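Local structure of DUF4595 domain-containing protein (Bacteroides vulgatus, 3TZG) at residues E92-T97 against N109-T115; F120-G126 against M140-A146; S151-Y157 against I204-H210. The protein is of unknown function but forms a porin-like antiparallel beta barrel, and its family is grouped with the outer-membrane beta-barrel proteins. All coordinates share one frame; numbering follows the deposited sequence.

Contact 1 of 3, residues E92-T97 against N109-T115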
loop_
_atom_site.group_PDB
_atom_site.type_symbol
_atom_site.label_atom_id
_atom_site.label_comp_id
_atom_site.label_asym_id
_atom_site.label_seq_id
_atom_site.Cartn_x
_atom_site.Cartn_y
_atom_site.Cartn_z
ATOM N N GLU A 92 -16.846 1.516 13.002
ATOM C CA GLU A 92 -16.028 0.319 13.219
ATOM C C GLU A 92 -16.527 -0.695 12.222
ATOM O O GLU A 92 -17.649 -1.198 12.345
ATOM C CB GLU A 92 -16.087 -0.176 14.667
ATOM C CG GLU A 92 -15.205 -1.384 14.897
ATOM C CD GLU A 92 -15.364 -2.085 16.225
ATOM O OE1 GLU A 92 -16.287 -1.729 16.995
ATOM O OE2 GLU A 92 -14.578 -3.027 16.476
ATOM N N ALA A 93 -15.740 -0.891 11.169
ATOM C CA ALA A 93 -16.108 -1.707 10.038
ATOM C C ALA A 93 -15.331 -3.020 9.956
ATOM O O ALA A 93 -14.271 -3.166 10.549
ATOM C CB ALA A 93 -15.875 -0.910 8.761
ATOM N N ASP A 94 -15.916 -3.984 9.224
ATOM C CA ASP A 94 -15.322 -5.254 8.862
ATOM C C ASP A 94 -15.104 -5.243 7.363
ATOM O O ASP A 94 -16.033 -4.956 6.599
ATOM C CB ASP A 94 -16.140 -6.463 9.330
ATOM C CG ASP A 94 -15.485 -7.115 10.543
ATOM O OD1 ASP A 94 -14.302 -7.582 10.418
ATOM O OD2 ASP A 94 -16.124 -7.143 11.617
ATOM N N LYS A 95 -13.833 -5.474 6.955
ATOM C CA LYS A 95 -13.414 -5.483 5.560
ATOM C C LYS A 95 -13.121 -6.907 5.089
ATOM O O LYS A 95 -12.325 -7.621 5.698
ATOM C CB LYS A 95 -12.182 -4.594 5.371
ATOM C CG LYS A 95 -11.793 -4.384 3.917
ATOM C CD LYS A 95 -10.482 -3.631 3.849
ATOM C CE LYS A 95 -9.997 -3.371 2.461
ATOM N NZ LYS A 95 -8.794 -2.516 2.444
ATOM N N GLN A 96 -13.783 -7.307 4.006
ATOM C CA GLN A 96 -13.591 -8.598 3.357
ATOM C C GLN A 96 -12.996 -8.391 1.968
ATOM O O GLN A 96 -13.614 -7.758 1.106
ATOM C CB GLN A 96 -14.895 -9.370 3.279
ATOM C CG GLN A 96 -15.245 -10.074 4.539
ATOM C CD GLN A 96 -16.594 -10.738 4.490
ATOM O OE1 GLN A 96 -17.387 -10.562 3.567
ATOM N NE2 GLN A 96 -16.891 -11.512 5.503
ATOM N N THR A 97 -11.807 -8.923 1.752
ATOM C CA THR A 97 -11.124 -8.720 0.485
ATOM C C THR A 97 -10.710 -10.048 -0.148
ATOM O O THR A 97 -10.387 -11.008 0.567
ATOM C CB THR A 97 -9.893 -7.824 0.728
ATOM O OG1 THR A 97 -10.367 -6.566 1.191
ATOM C CG2 THR A 97 -9.072 -7.604 -0.528
ATOM N N ASN A 109 -10.754 -6.762 -4.702
ATOM C CA ASN A 109 -12.158 -6.400 -4.456
ATOM C C ASN A 109 -12.433 -6.481 -2.975
ATOM O O ASN A 109 -12.209 -7.541 -2.371
ATOM C CB ASN A 109 -13.119 -7.280 -5.248
ATOM C CG ASN A 109 -12.846 -7.258 -6.737
ATOM O OD1 ASN A 109 -13.291 -6.367 -7.456
ATOM N ND2 ASN A 109 -12.065 -8.220 -7.226
ATOM N N SER A 110 -12.862 -5.338 -2.376
ATOM C CA SER A 110 -13.152 -5.218 -0.942
ATOM C C SER A 110 -14.570 -4.797 -0.654
ATOM O O SER A 110 -15.141 -3.959 -1.356
ATOM C CB SER A 110 -12.227 -4.205 -0.290
ATOM O OG SER A 110 -10.867 -4.607 -0.372
ATOM N N ASP A 111 -15.135 -5.379 0.400
ATOM C CA ASP A 111 -16.462 -5.037 0.891
ATOM C C ASP A 111 -16.355 -4.672 2.332
ATOM O O ASP A 111 -15.759 -5.414 3.128
ATOM C CB ASP A 111 -17.479 -6.154 0.673
ATOM C CG ASP A 111 -18.062 -6.091 -0.706
ATOM O OD1 ASP A 111 -18.889 -5.197 -0.947
ATOM O OD2 ASP A 111 -17.636 -6.895 -1.574
ATOM N N TYR A 112 -16.868 -3.476 2.642
ATOM C CA TYR A 112 -16.906 -2.891 3.966
ATOM C C TYR A 112 -18.295 -2.939 4.543
ATOM O O TYR A 112 -19.217 -2.387 3.949
ATOM C CB TYR A 112 -16.438 -1.445 3.904
ATOM C CG TYR A 112 -14.968 -1.241 3.641
ATOM C CD1 TYR A 112 -14.063 -1.142 4.694
ATOM C CD2 TYR A 112 -14.504 -0.984 2.360
ATOM C CE1 TYR A 112 -12.720 -0.853 4.472
ATOM C CE2 TYR A 112 -13.164 -0.679 2.123
ATOM C CZ TYR A 112 -12.273 -0.623 3.183
ATOM O OH TYR A 112 -10.947 -0.333 2.962
ATOM N N ARG A 113 -18.446 -3.592 5.701
ATOM C CA ARG A 113 -19.684 -3.694 6.481
ATOM C C ARG A 113 -19.448 -3.239 7.931
ATOM O O ARG A 113 -18.363 -3.434 8.468
ATOM C CB ARG A 113 -20.222 -5.127 6.472
ATOM C CG ARG A 113 -20.963 -5.584 5.221
ATOM C CD ARG A 113 -20.987 -7.085 5.328
ATOM N NE ARG A 113 -21.505 -7.844 4.200
ATOM C CZ ARG A 113 -21.813 -9.138 4.279
ATOM N NH1 ARG A 113 -21.698 -9.788 5.432
ATOM N NH2 ARG A 113 -22.273 -9.781 3.221
ATOM N N ALA A 114 -20.468 -2.661 8.570
ATOM C CA ALA A 114 -20.370 -2.264 9.967
ATOM C C ALA A 114 -20.323 -3.513 10.838
ATOM O O ALA A 114 -21.044 -4.473 10.547
ATOM C CB ALA A 114 -21.542 -1.383 10.337
ATOM N N THR A 115 -19.424 -3.542 11.853
ATOM C CA THR A 115 -19.280 -4.684 12.775
ATOM C C THR A 115 -20.592 -4.910 13.564
ATOM O O THR A 115 -21.035 -6.048 13.742
ATOM C CB THR A 115 -18.104 -4.469 13.747
ATOM O OG1 THR A 115 -18.390 -3.351 14.588
ATOM C CG2 THR A 115 -16.782 -4.263 13.051
HETATM O O HOH W 1 -19.819 -1.027 14.034
#

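Contact 2 of 3, residues F120-G126 against M140-A146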
loop_
_atom_site.group_PDB
_atom_site.type_symbol
_atom_site.label_atom_id
_atom_site.label_comp_id
_atom_site.label_asym_id
_atom_site.label_seq_id
_atom_site.Cartn_x
_atom_site.Cartn_y
_atom_site.Cartn_z
ATOM N N PHE A 120 -24.066 -2.525 5.083
ATOM C CA PHE A 120 -23.113 -2.291 4.001
ATOM C C PHE A 120 -22.692 -0.819 3.987
ATOM O O PHE A 120 -23.545 0.073 3.999
ATOM C CB PHE A 120 -23.719 -2.703 2.650
ATOM C CG PHE A 120 -22.807 -2.390 1.488
ATOM C CD1 PHE A 120 -21.721 -3.216 1.192
ATOM C CD2 PHE A 120 -23.007 -1.248 0.711
ATOM C CE1 PHE A 120 -20.858 -2.905 0.145
ATOM C CE2 PHE A 120 -22.146 -0.946 -0.342
ATOM C CZ PHE A 120 -21.083 -1.780 -0.623
ATOM N N LEU A 121 -21.393 -0.569 3.917
ATOM C CA LEU A 121 -20.876 0.797 3.968
ATOM C C LEU A 121 -20.166 1.243 2.688
ATOM O O LEU A 121 -20.288 2.423 2.316
ATOM C CB LEU A 121 -19.864 0.921 5.138
ATOM C CG LEU A 121 -20.357 0.631 6.561
ATOM C CD1 LEU A 121 -19.197 0.428 7.498
ATOM C CD2 LEU A 121 -21.223 1.731 7.072
ATOM N N LYS A 122 -19.355 0.338 2.082
ATOM C CA LYS A 122 -18.493 0.678 0.946
ATOM C C LYS A 122 -17.981 -0.548 0.176
ATOM O O LYS A 122 -17.671 -1.590 0.767
ATOM C CB LYS A 122 -17.276 1.432 1.510
ATOM C CG LYS A 122 -16.534 2.326 0.561
ATOM C CD LYS A 122 -15.371 2.988 1.320
ATOM C CE LYS A 122 -14.332 3.661 0.438
ATOM N NZ LYS A 122 -14.900 4.775 -0.372
ATOM N N LYS A 123 -17.855 -0.390 -1.151
ATOM C CA LYS A 123 -17.258 -1.367 -2.062
ATOM C C LYS A 123 -16.112 -0.690 -2.802
ATOM O O LYS A 123 -16.282 0.417 -3.310
ATOM C CB LYS A 123 -18.303 -1.941 -3.036
ATOM C CG LYS A 123 -17.874 -3.233 -3.706
ATOM C CD LYS A 123 -18.890 -3.703 -4.711
ATOM C CE LYS A 123 -18.469 -5.037 -5.299
ATOM N NZ LYS A 123 -19.369 -5.506 -6.403
ATOM N N VAL A 124 -14.933 -1.310 -2.806
ATOM C CA VAL A 124 -13.756 -0.793 -3.526
ATOM C C VAL A 124 -13.264 -1.886 -4.474
ATOM O O VAL A 124 -13.126 -3.045 -4.059
ATOM C CB VAL A 124 -12.631 -0.294 -2.605
ATOM C CG1 VAL A 124 -11.555 0.408 -3.416
ATOM C CG2 VAL A 124 -13.173 0.638 -1.510
ATOM N N GLN A 125 -13.076 -1.539 -5.763
ATOM C CA GLN A 125 -12.634 -2.478 -6.797
ATOM C C GLN A 125 -11.409 -1.916 -7.497
ATOM O O GLN A 125 -11.489 -0.885 -8.143
ATOM C CB GLN A 125 -13.763 -2.760 -7.795
ATOM C CG GLN A 125 -15.016 -3.331 -7.161
ATOM C CD GLN A 125 -16.104 -3.462 -8.175
ATOM O OE1 GLN A 125 -16.341 -4.546 -8.703
ATOM N NE2 GLN A 125 -16.780 -2.358 -8.485
ATOM N N GLY A 126 -10.279 -2.583 -7.348
ATOM C CA GLY A 126 -9.036 -2.102 -7.920
ATOM C C GLY A 126 -8.438 -3.064 -8.898
ATOM O O GLY A 126 -8.422 -4.268 -8.635
HETATM N N MSE A 140 -6.594 1.210 -11.656
HETATM C CA MSE A 140 -7.976 1.650 -11.827
HETATM C C MSE A 140 -8.765 1.247 -10.606
HETATM O O MSE A 140 -8.719 0.076 -10.204
HETATM C CB MSE A 140 -8.595 1.083 -13.097
HETATM C CG MSE A 140 -8.017 1.689 -14.340
HETATM SE SE MSE A 140 -7.189 0.369 -15.491
HETATM C CE MSE A 140 -5.731 -0.252 -14.414
ATOM N N THR A 141 -9.427 2.235 -9.968
ATOM C CA THR A 141 -10.193 2.005 -8.753
ATOM C C THR A 141 -11.566 2.574 -8.900
ATOM O O THR A 141 -11.721 3.703 -9.361
ATOM C CB THR A 141 -9.513 2.588 -7.523
ATOM O OG1 THR A 141 -8.099 2.402 -7.571
ATOM C CG2 THR A 141 -10.040 1.988 -6.259
ATOM N N VAL A 142 -12.571 1.785 -8.498
ATOM C CA VAL A 142 -13.974 2.156 -8.487
ATOM C C VAL A 142 -14.459 2.046 -7.067
ATOM O O VAL A 142 -14.329 0.983 -6.457
ATOM C CB VAL A 142 -14.835 1.324 -9.464
ATOM C CG1 VAL A 142 -16.308 1.736 -9.394
ATOM C CG2 VAL A 142 -14.308 1.442 -10.888
ATOM N N PHE A 143 -15.030 3.150 -6.546
ATOM C CA PHE A 143 -15.590 3.248 -5.194
ATOM C C PHE A 143 -17.091 3.334 -5.256
ATOM O O PHE A 143 -17.623 4.273 -5.854
ATOM C CB PHE A 143 -15.027 4.472 -4.455
ATOM C CG PHE A 143 -13.528 4.492 -4.271
ATOM C CD1 PHE A 143 -12.695 4.991 -5.267
ATOM C CD2 PHE A 143 -12.950 4.024 -3.089
ATOM C CE1 PHE A 143 -11.308 5.007 -5.091
ATOM C CE2 PHE A 143 -11.566 4.040 -2.909
ATOM C CZ PHE A 143 -10.752 4.537 -3.908
ATOM N N THR A 144 -17.786 2.342 -4.674
ATOM C CA THR A 144 -19.244 2.366 -4.596
ATOM C C THR A 144 -19.614 2.625 -3.137
ATOM O O THR A 144 -19.158 1.909 -2.238
ATOM C CB THR A 144 -19.891 1.110 -5.167
ATOM O OG1 THR A 144 -19.485 0.964 -6.521
ATOM C CG2 THR A 144 -21.405 1.185 -5.124
ATOM N N GLU A 145 -20.382 3.698 -2.910
ATOM C CA GLU A 145 -20.826 4.095 -1.579
ATOM C C GLU A 145 -22.160 3.425 -1.277
ATOM O O GLU A 145 -22.800 2.909 -2.195
ATOM C CB GLU A 145 -20.913 5.624 -1.476
ATOM C CG GLU A 145 -19.558 6.323 -1.496
ATOM C CD GLU A 145 -18.672 6.109 -0.282
ATOM O OE1 GLU A 145 -19.214 5.991 0.840
ATOM O OE2 GLU A 145 -17.431 6.124 -0.441
ATOM N N ALA A 146 -22.558 3.398 0.016
ATOM C CA ALA A 146 -23.789 2.769 0.523
ATOM C C ALA A 146 -25.052 3.203 -0.269
ATOM O O ALA A 146 -25.911 2.350 -0.553
ATOM C CB ALA A 146 -23.963 3.107 1.990
#

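Contact 3 of 3, residues S151-Y157 against I204-H210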
loop_
_atom_site.group_PDB
_atom_site.type_symbol
_atom_site.label_atom_id
_atom_site.label_comp_id
_atom_site.label_asym_id
_atom_site.label_seq_id
_atom_site.Cartn_x
_atom_site.Cartn_y
_atom_site.Cartn_z
ATOM N N SER A 151 -17.688 6.765 -7.619
ATOM C CA SER A 151 -16.535 7.582 -7.968
ATOM C C SER A 151 -15.442 6.658 -8.456
ATOM O O SER A 151 -15.472 5.458 -8.144
ATOM C CB SER A 151 -16.076 8.431 -6.798
ATOM O OG SER A 151 -15.713 7.622 -5.700
ATOM N N SER A 152 -14.526 7.176 -9.275
ATOM C CA SER A 152 -13.430 6.363 -9.794
ATOM C C SER A 152 -12.151 7.176 -9.967
ATOM O O SER A 152 -12.174 8.425 -9.981
ATOM C CB SER A 152 -13.806 5.737 -11.125
ATOM O OG SER A 152 -14.022 6.748 -12.098
ATOM N N CYS A 153 -11.040 6.437 -10.141
ATOM C CA CYS A 153 -9.739 7.012 -10.370
ATOM C C CYS A 153 -8.927 6.138 -11.285
ATOM O O CYS A 153 -8.910 4.914 -11.134
ATOM C CB CYS A 153 -9.015 7.222 -9.046
ATOM S SG CYS A 153 -7.509 8.209 -9.181
ATOM N N HIS A 154 -8.212 6.766 -12.198
ATOM C CA HIS A 154 -7.256 6.092 -13.039
ATOM C C HIS A 154 -5.912 6.702 -12.744
ATOM O O HIS A 154 -5.777 7.924 -12.875
ATOM C CB HIS A 154 -7.647 6.216 -14.500
ATOM C CG HIS A 154 -7.093 5.158 -15.402
ATOM N ND1 HIS A 154 -7.833 4.668 -16.462
ATOM C CD2 HIS A 154 -5.900 4.519 -15.369
ATOM C CE1 HIS A 154 -7.058 3.791 -17.071
ATOM N NE2 HIS A 154 -5.882 3.658 -16.449
ATOM N N THR A 155 -4.942 5.887 -12.274
ATOM C CA THR A 155 -3.583 6.343 -11.921
ATOM C C THR A 155 -2.547 5.792 -12.954
ATOM O O THR A 155 -2.578 4.614 -13.298
ATOM C CB THR A 155 -3.253 5.926 -10.499
ATOM O OG1 THR A 155 -4.268 6.383 -9.609
ATOM C CG2 THR A 155 -1.952 6.452 -10.042
ATOM N N TYR A 156 -1.671 6.664 -13.476
ATOM C CA TYR A 156 -0.661 6.263 -14.463
ATOM C C TYR A 156 0.738 6.479 -13.876
ATOM O O TYR A 156 0.972 7.502 -13.246
ATOM C CB TYR A 156 -0.839 7.034 -15.796
ATOM C CG TYR A 156 -2.213 6.908 -16.417
ATOM C CD1 TYR A 156 -3.249 7.771 -16.057
ATOM C CD2 TYR A 156 -2.472 5.957 -17.397
ATOM C CE1 TYR A 156 -4.498 7.699 -16.670
ATOM C CE2 TYR A 156 -3.735 5.850 -17.988
ATOM C CZ TYR A 156 -4.739 6.731 -17.628
ATOM O OH TYR A 156 -5.999 6.617 -18.174
ATOM N N TYR A 157 1.664 5.526 -14.078
ATOM C CA TYR A 157 3.031 5.624 -13.527
ATOM C C TYR A 157 4.073 5.666 -14.612
ATOM O O TYR A 157 4.060 4.844 -15.530
ATOM C CB TYR A 157 3.344 4.434 -12.586
ATOM C CG TYR A 157 2.457 4.395 -11.369
ATOM C CD1 TYR A 157 2.742 5.171 -10.251
ATOM C CD2 TYR A 157 1.279 3.663 -11.370
ATOM C CE1 TYR A 157 1.887 5.203 -9.154
ATOM C CE2 TYR A 157 0.415 3.683 -10.278
ATOM C CZ TYR A 157 0.730 4.439 -9.162
ATOM O OH TYR A 157 -0.117 4.447 -8.076
ATOM N N ILE A 204 3.814 10.469 -11.267
ATOM C CA ILE A 204 2.478 9.883 -11.111
ATOM C C ILE A 204 1.419 10.902 -11.552
ATOM O O ILE A 204 1.530 12.082 -11.183
ATOM C CB ILE A 204 2.203 9.411 -9.642
ATOM C CG1 ILE A 204 3.410 8.656 -9.038
ATOM C CG2 ILE A 204 0.868 8.605 -9.564
ATOM C CD1 ILE A 204 3.476 8.612 -7.629
ATOM N N GLY A 205 0.391 10.419 -12.269
ATOM C CA GLY A 205 -0.756 11.193 -12.745
ATOM C C GLY A 205 -2.069 10.540 -12.338
ATOM O O GLY A 205 -2.227 9.314 -12.431
ATOM N N TYR A 206 -3.037 11.372 -11.899
ATOM C CA TYR A 206 -4.363 10.973 -11.447
ATOM C C TYR A 206 -5.463 11.573 -12.276
ATOM O O TYR A 206 -5.530 12.792 -12.389
ATOM C CB TYR A 206 -4.566 11.423 -10.000
ATOM C CG TYR A 206 -3.553 10.821 -9.071
ATOM C CD1 TYR A 206 -3.754 9.561 -8.511
ATOM C CD2 TYR A 206 -2.401 11.514 -8.727
ATOM C CE1 TYR A 206 -2.820 9.005 -7.640
ATOM C CE2 TYR A 206 -1.456 10.962 -7.869
ATOM C CZ TYR A 206 -1.663 9.703 -7.338
ATOM O OH TYR A 206 -0.712 9.153 -6.522
ATOM N N CYS A 207 -6.371 10.749 -12.785
ATOM C CA CYS A 207 -7.508 11.264 -13.521
ATOM C C CYS A 207 -8.779 10.788 -12.820
ATOM O O CYS A 207 -9.144 9.624 -12.920
ATOM C CB CYS A 207 -7.448 10.847 -14.991
ATOM S SG CYS A 207 -8.865 11.390 -15.985
HETATM N N MSE A 208 -9.411 11.676 -12.061
HETATM C CA MSE A 208 -10.614 11.347 -11.308
HETATM C C MSE A 208 -11.879 11.542 -12.084
HETATM O O MSE A 208 -12.056 12.561 -12.778
HETATM C CB MSE A 208 -10.740 12.181 -10.043
HETATM C CG MSE A 208 -10.158 11.523 -8.828
HETATM SE SE MSE A 208 -8.305 12.039 -8.646
HETATM C CE MSE A 208 -8.433 13.962 -8.142
ATOM N N ASN A 209 -12.794 10.578 -11.903
ATOM C CA ASN A 209 -14.143 10.567 -12.433
ATOM C C ASN A 209 -14.182 11.027 -13.905
ATOM O O ASN A 209 -14.952 11.931 -14.299
ATOM C CB ASN A 209 -15.036 11.445 -11.559
ATOM C CG ASN A 209 -15.085 10.929 -10.166
ATOM O OD1 ASN A 209 -15.520 9.794 -9.926
ATOM N ND2 ASN A 209 -14.530 11.710 -9.240
ATOM N N HIS A 210 -13.338 10.356 -14.705
ATOM C CA HIS A 210 -13.169 10.482 -16.139
ATOM C C HIS A 210 -12.891 11.934 -16.552
ATOM O O HIS A 210 -13.415 12.399 -17.577
ATOM C CB HIS A 210 -14.396 9.936 -16.884
ATOM C CG HIS A 210 -14.911 8.666 -16.291
ATOM N ND1 HIS A 210 -14.287 7.458 -16.528
ATOM C CD2 HIS A 210 -15.965 8.468 -15.454
ATOM C CE1 HIS A 210 -14.976 6.563 -15.836
ATOM N NE2 HIS A 210 -16.001 7.127 -15.174
HETATM O O HOH W 2 -0.151 6.427 -6.181
#

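Contact 1 of 3, residues E92-T97 against N109-T115
The aliphatic stem of K95 lies along the phenol of Y112, both side chains pointing the same way from facing positions of the antiparallel hairpin 90-102/105-114. This CH-pi contact puts K95 CG over one face of the ring, displaced toward its rim and 4.0 Å from the centroid of Y112. With CG trans to the backbone N (chi1 -172°) and the chain fully extended, the lysine follows the ring out to the phenol end. There the polar ends find their main partners: NZ forms a salt bridge with D182 of helix 181-188, and the Y112 hydroxyl hydrogen-bonds to D179. A93 CB lies near the plane of the ring, at its edge.

On the same side of the strands, T97 OG1 and S110 OG share a hydrogen bond of 2.6 Å, and the lysine chain passes beside S110.

The backbone supplies paired bonds between D94 and R113 and between Q96 and D111, with T115 N to E92 O (3.0 Å) closing the far end. A water bridges E92 O and T115 OG1, 2.8 Å from each. The T115 methyl CG2 packs across D94, whose OD2 R81 holds in a salt bridge.

The chemistry therefore differs across the sheet. K95, Y112, T97 and S110 form a buried, largely polar layer, which K95 ties to D182 of helix 181-188 and Y112 to D179 just before it. D94, Q96, D111 and R113 give the other face a charged and polar character, which is more consistent with a solvent-facing than a lipid-facing surface.

Contact 2 of 3, residues F120-G126 against M140-A146
V124 and F143 stand side by side on facing strands of the beta hairpin 120-130/136-145, part of the up-and-down barrel wall. Both methyls of the valine meet the CD2-CE2 side of the ring obliquely: CG1 is 3.7 Å from F143 CE2, and CG2 is 3.7 Å from F143 CD2. CG1 also packs on the T141 methyl CG2, 3.6 Å away, forming an apolar row of T141, V124 and F143 on the face against which the loop residues D177 (on T141) and D179 (on V124) pack.

K122 comes to F143 from the other side of the ring plane. Its chain is extended as far as CE, then bends at the last torsion (chi4 62°), which brings NZ within 3.4 Å of F143 CD2, again obliquely. E145, bent at chi2, runs alongside the lysine and pairs with it, so the ammonium sits between the E145 carboxylate and the F143 ring.

On the opposite face lie the side chains of K123-T144 and Q125-V142, pairs each joined by two backbone hydrogen bonds. The F120 ring reaches toward the strand end, its edge near E145 O and its CD2 4.1 Å from A146 CA.

A classic beta bulge, in which L121 and K122 both face Y112, starts strand 120-130; the bond from A146 N to L121 O is weak. In the salt bridge, K122 NZ lies 2.9 Å from E145 OE2, nearly in line with the carboxylate C-O bond.

Contact 3 of 3, residues S151-Y157 against I204-H210
S152 and N209 are joined twice at the end of the paired strands: N209 N donates to S152 O (3.0 Å), and the side-chain oxygen N209 OD1 accepts from S152 N (2.9 Å). In both bonds the donor stands well above the plane of the accepting C=O, 39° out for OD1, so neither lies on a lone pair. N209 OD1 thus accepts the bond that a main-chain carbonyl would take in a regular strand pair.

Further along, the main chain satisfies itself in antiparallel hydrogen-bonded pairs: H154 with C207, where C207 N meets H154 O at 2.9 Å, and Y156 with G205.

The hydroxyls of Y157 and Y206 share one water, 2.7 Å from the first and 2.8 Å from the second. Y157 OH also hydrogen-bonds to D177 N, while T155 OG1 has a weak bond to D177 OD1. Y157 and T155 thus turn to the loop at D177, probably on the inner side of the barrel. H154, on the opposite face, has its NE2 satisfied by E138.

Apolar packing fills in between. I204 CG2 rests 3.6 Å from Y157 CE1 and equally close to the T155 methyl CG2; CG2 of I204 lies trans to the backbone N, which turns it toward both. T155 and Y206 run side by side. C153 SG meets the Y206 ring at its edge, a sulfur-aromatic contact 5.4 Å from the centroid, and also touches the selenium of selenomethionine M208.

Strand 150-158 has 136-145 on its other side, and 199-208 is followed by 213-224, where Y215 packs on Y206. The chain between the two segments includes helix 181-188, so this pairing closes a long excursion rather than a tight hairpin.

The three contacts follow one another round the barrel wall. Contacts 1 and 2, centres 11 Å apart, are stitched by strands 105-114 and 120-130, through Y112 N to K122 O and Y112 O to L121 N, both 2.8 Å and probably hydrogen bonds. Contacts 2 and 3, with centres 15 Å apart, meet through strands 136-145 and 150-158, where F143 N lies 2.8 Å from S151 O. Contacts 1 and 3 do not touch; their nearest atoms are about 12 Å apart. The chain around D177 and D179 links all three: D179 meets Y112 and V124, while D177 meets T141, T155, Y157 and Y206.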